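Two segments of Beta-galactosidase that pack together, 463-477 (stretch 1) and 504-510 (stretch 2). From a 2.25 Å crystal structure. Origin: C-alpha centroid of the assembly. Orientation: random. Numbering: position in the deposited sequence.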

# COMPACT_ATOMS: atom_id res chain seq x y z
N MET A 463 1.85 4.14 -29.97
CA MET A 463 2.98 3.68 -30.77
C MET A 463 2.59 3.31 -32.20
O MET A 463 1.70 2.48 -32.43
CB MET A 463 3.69 2.50 -30.11
CG MET A 463 4.74 1.81 -31.02
SD MET A 463 5.47 0.36 -30.23
CE MET A 463 6.11 1.14 -28.75
N VAL A 464 3.26 3.93 -33.16
CA VAL A 464 3.08 3.61 -34.57
C VAL A 464 4.33 2.91 -35.11
O VAL A 464 5.41 3.49 -35.13
CB VAL A 464 2.78 4.87 -35.39
CG1 VAL A 464 2.84 4.57 -36.87
CG2 VAL A 464 1.41 5.41 -34.99
N LYS A 465 4.17 1.65 -35.52
CA LYS A 465 5.28 0.81 -35.96
C LYS A 465 5.49 0.96 -37.46
O LYS A 465 4.60 1.42 -38.17
CB LYS A 465 5.00 -0.66 -35.62
CG LYS A 465 4.79 -0.95 -34.14
CD LYS A 465 4.47 -2.43 -33.95
CE LYS A 465 4.11 -2.77 -32.51
NZ LYS A 465 3.97 -4.25 -32.35
N PRO A 466 6.68 0.57 -37.96
CA PRO A 466 6.98 0.70 -39.39
C PRO A 466 5.92 0.00 -40.23
O PRO A 466 5.46 -1.09 -39.86
CB PRO A 466 8.33 -0.02 -39.54
CG PRO A 466 8.94 0.03 -38.18
CD PRO A 466 7.79 -0.04 -37.21
N GLY A 467 5.53 0.64 -41.34
CA GLY A 467 4.54 0.08 -42.24
C GLY A 467 3.09 0.31 -41.82
O GLY A 467 2.18 0.15 -42.63
N PHE A 468 2.86 0.67 -40.57
CA PHE A 468 1.50 0.84 -40.09
C PHE A 468 0.78 2.01 -40.77
O PHE A 468 -0.30 1.83 -41.35
CB PHE A 468 1.46 0.94 -38.56
CG PHE A 468 0.08 1.18 -37.98
CD1 PHE A 468 -0.76 0.12 -37.69
CD2 PHE A 468 -0.36 2.46 -37.69
CE1 PHE A 468 -2.02 0.34 -37.13
CE2 PHE A 468 -1.61 2.68 -37.14
CZ PHE A 468 -2.45 1.61 -36.86
N ALA A 469 1.35 3.20 -40.69
CA ALA A 469 0.72 4.37 -41.33
C ALA A 469 0.42 4.13 -42.81
O ALA A 469 -0.65 4.50 -43.29
CB ALA A 469 1.58 5.61 -41.16
N GLU A 470 1.36 3.52 -43.52
CA GLU A 470 1.19 3.23 -44.94
C GLU A 470 0.01 2.30 -45.12
O GLU A 470 -0.84 2.49 -46.01
CB GLU A 470 2.46 2.58 -45.49
CG GLU A 470 2.61 2.66 -47.00
CD GLU A 470 4.00 2.20 -47.46
OE1 GLU A 470 4.95 2.26 -46.64
OE2 GLU A 470 4.14 1.77 -48.63
N ARG A 471 -0.05 1.30 -44.24
CA ARG A 471 -1.11 0.31 -44.29
C ARG A 471 -2.48 0.96 -44.09
O ARG A 471 -3.41 0.66 -44.83
CB ARG A 471 -0.84 -0.81 -43.28
CG ARG A 471 -1.52 -2.15 -43.59
CD ARG A 471 -0.76 -3.34 -42.96
NE ARG A 471 -0.42 -3.07 -41.56
CZ ARG A 471 0.82 -3.05 -41.07
NH1 ARG A 471 1.86 -3.32 -41.86
NH2 ARG A 471 1.02 -2.77 -39.79
N VAL A 472 -2.62 1.87 -43.13
CA VAL A 472 -3.93 2.47 -42.95
C VAL A 472 -4.26 3.54 -43.99
O VAL A 472 -5.41 3.68 -44.37
CB VAL A 472 -4.23 2.98 -41.52
CG1 VAL A 472 -3.10 2.63 -40.58
CG2 VAL A 472 -4.55 4.47 -41.52
N GLU A 473 -3.25 4.26 -44.47
CA GLU A 473 -3.48 5.15 -45.60
C GLU A 473 -4.02 4.36 -46.79
O GLU A 473 -5.00 4.75 -47.42
CB GLU A 473 -2.20 5.88 -45.99
CG GLU A 473 -1.90 7.09 -45.13
CD GLU A 473 -0.43 7.50 -45.19
OE1 GLU A 473 0.35 6.82 -45.89
OE2 GLU A 473 -0.06 8.51 -44.55
N ARG A 474 -3.41 3.22 -47.08
CA ARG A 474 -3.90 2.39 -48.18
C ARG A 474 -5.32 1.85 -47.93
O ARG A 474 -6.16 1.87 -48.83
CB ARG A 474 -2.93 1.26 -48.47
CG ARG A 474 -3.20 0.55 -49.77
CD ARG A 474 -1.96 -0.19 -50.23
NE ARG A 474 -0.81 0.71 -50.30
CZ ARG A 474 0.21 0.69 -49.44
NH1 ARG A 474 0.23 -0.20 -48.45
NH2 ARG A 474 1.21 1.56 -49.58
N PHE A 475 -5.58 1.38 -46.71
CA PHE A 475 -6.92 0.93 -46.31
C PHE A 475 -7.96 2.03 -46.49
O PHE A 475 -9.01 1.82 -47.10
CB PHE A 475 -6.91 0.44 -44.86
CG PHE A 475 -8.28 0.29 -44.25
CD1 PHE A 475 -9.09 -0.80 -44.58
CD2 PHE A 475 -8.76 1.21 -43.33
CE1 PHE A 475 -10.36 -0.94 -44.02
CE2 PHE A 475 -10.02 1.07 -42.76
CZ PHE A 475 -10.82 -0.00 -43.11
N VAL A 476 -7.66 3.22 -45.98
CA VAL A 476 -8.61 4.33 -46.03
C VAL A 476 -8.81 4.84 -47.46
O VAL A 476 -9.94 5.11 -47.87
CB VAL A 476 -8.17 5.49 -45.12
CG1 VAL A 476 -9.13 6.67 -45.26
CG2 VAL A 476 -8.08 5.02 -43.67
N ALA A 477 -7.73 4.97 -48.22
CA ALA A 477 -7.83 5.46 -49.59
C ALA A 477 -8.67 4.54 -50.48
O ALA A 477 -9.33 5.00 -51.42
CB ALA A 477 -6.44 5.66 -50.20
N GLY A 504 1.98 12.84 -35.95
CA GLY A 504 3.15 12.34 -36.65
C GLY A 504 2.84 11.66 -37.97
O GLY A 504 2.37 12.31 -38.89
N GLU A 505 3.12 10.36 -38.07
CA GLU A 505 2.91 9.64 -39.32
C GLU A 505 1.43 9.53 -39.71
O GLU A 505 1.11 9.22 -40.85
CB GLU A 505 3.55 8.24 -39.27
CG GLU A 505 5.03 8.25 -38.85
CD GLU A 505 5.67 6.87 -38.93
OE1 GLU A 505 5.34 6.11 -39.87
OE2 GLU A 505 6.50 6.54 -38.05
N LEU A 506 0.54 9.77 -38.75
CA LEU A 506 -0.90 9.68 -39.00
C LEU A 506 -1.51 11.06 -39.28
O LEU A 506 -2.73 11.18 -39.44
CB LEU A 506 -1.62 9.02 -37.82
CG LEU A 506 -1.25 7.59 -37.43
CD1 LEU A 506 -1.96 7.17 -36.16
CD2 LEU A 506 -1.58 6.63 -38.56
N ARG A 507 -0.67 12.09 -39.35
CA ARG A 507 -1.16 13.47 -39.49
C ARG A 507 -1.89 13.69 -40.82
O ARG A 507 -2.94 14.32 -40.86
CB ARG A 507 -0.03 14.49 -39.31
CG ARG A 507 -0.47 15.95 -39.47
CD ARG A 507 0.68 16.89 -39.08
NE ARG A 507 0.33 18.31 -39.20
CZ ARG A 507 1.15 19.30 -38.85
NH1 ARG A 507 2.36 19.03 -38.35
NH2 ARG A 507 0.78 20.57 -38.99
N ASN A 508 -1.35 13.15 -41.90
CA ASN A 508 -1.97 13.32 -43.20
C ASN A 508 -3.31 12.62 -43.30
O ASN A 508 -4.29 13.19 -43.79
CB ASN A 508 -1.06 12.83 -44.32
CG ASN A 508 0.15 13.72 -44.51
OD1 ASN A 508 0.07 14.95 -44.35
ND2 ASN A 508 1.29 13.10 -44.84
N VAL A 509 -3.36 11.37 -42.86
CA VAL A 509 -4.58 10.60 -43.03
C VAL A 509 -5.68 11.12 -42.10
O VAL A 509 -6.85 11.07 -42.45
CB VAL A 509 -4.35 9.09 -42.85
CG1 VAL A 509 -4.02 8.75 -41.39
CG2 VAL A 509 -5.58 8.34 -43.32
N MET A 510 -5.29 11.63 -40.93
CA MET A 510 -6.27 12.13 -39.97
C MET A 510 -6.71 13.56 -40.29
O MET A 510 -7.80 13.97 -39.93
CB MET A 510 -5.75 12.03 -38.54
CG MET A 510 -5.44 10.60 -38.08
SD MET A 510 -6.71 9.38 -38.48
CE MET A 510 -8.13 10.08 -37.64
O HOH W 1 6.77 4.10 -37.46
O HOH W 2 4.49 3.43 -40.00
O HOH W 3 -0.90 9.82 -42.57
O HOH W 4 2.78 8.48 -43.03

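How does the loop at the start of stretch 1 meet its partner? V464 points its CA-to-CB bond toward stretch 2 and places CG2 4.0 Å from CD1 of L506, while its CG1 lies 4.2 Å from CD of E505. A branched, apolar side chain suits this buried spot, since one methyl meets leucine and the other rests against the acid. The backbone contributes through water: water 1 lies 2.8 Å from O of V464 and 2.5 Å from OE2 of E505, within hydrogen-bonding reach of both. K465 and P466 point away.

What happens where the loop becomes a helix? G467, with a phi of 82° that favours glycine, occupies the N-cap position, and its O accepts from N of R471 at 3.0 Å. Water 2 links this turn to stretch 2: its oxygen is 2.7 Å from O of K465 and 2.8 Å from OE1 of E505, and it accepts a hydrogen bond from N of A469 at 3.2 Å. The E505 carboxylate thus reaches the start of the helix through water. F468 leaves sideways, yet its t rotamer brings the ring nearer, with CE2 4.2 Å from CD2 of L506 in an oblique approach.

Why is alanine suited to the closest part of the backbone register? The CA atoms of A469 and L506 are just 6.0 Å apart, leaving little room between the chains. The CB of A469 points toward stretch 2 and sits 3.7 Å from O of E505, 3.8 Å from CB of E505 and 4.2 Å from CD2 of L506. A single methyl fills this gap without reaching past it.

How do the later turns of the helix continue the contact? V472 is buried and points toward stretch 2, where its CG2 lies 4.3 Å from CG1 of V509, itself buried and pointing back across the contact. Next in sequence, E473 starts sideways but turns its end nearer. Its aliphatic CG packs 3.9 Å from CB of V509, leaving the carboxylate to bind water. Water 3 donates to OE2 of E473 at 2.5 Å and to O of E505 at 2.7 Å, and accepts from N of V509 at 2.9 Å; water 4 bridges OE2 of E473, at 3.2 Å, and O of E505, at 2.8 Å. V476, also buried and pointing toward stretch 2, brings CG2 4.2 Å from CG2 of V509, so V509 lies against two valines one helical turn apart, its CG2 near both. No direct hydrogen bond crosses between the stretches, so apolar packing and these waters join them.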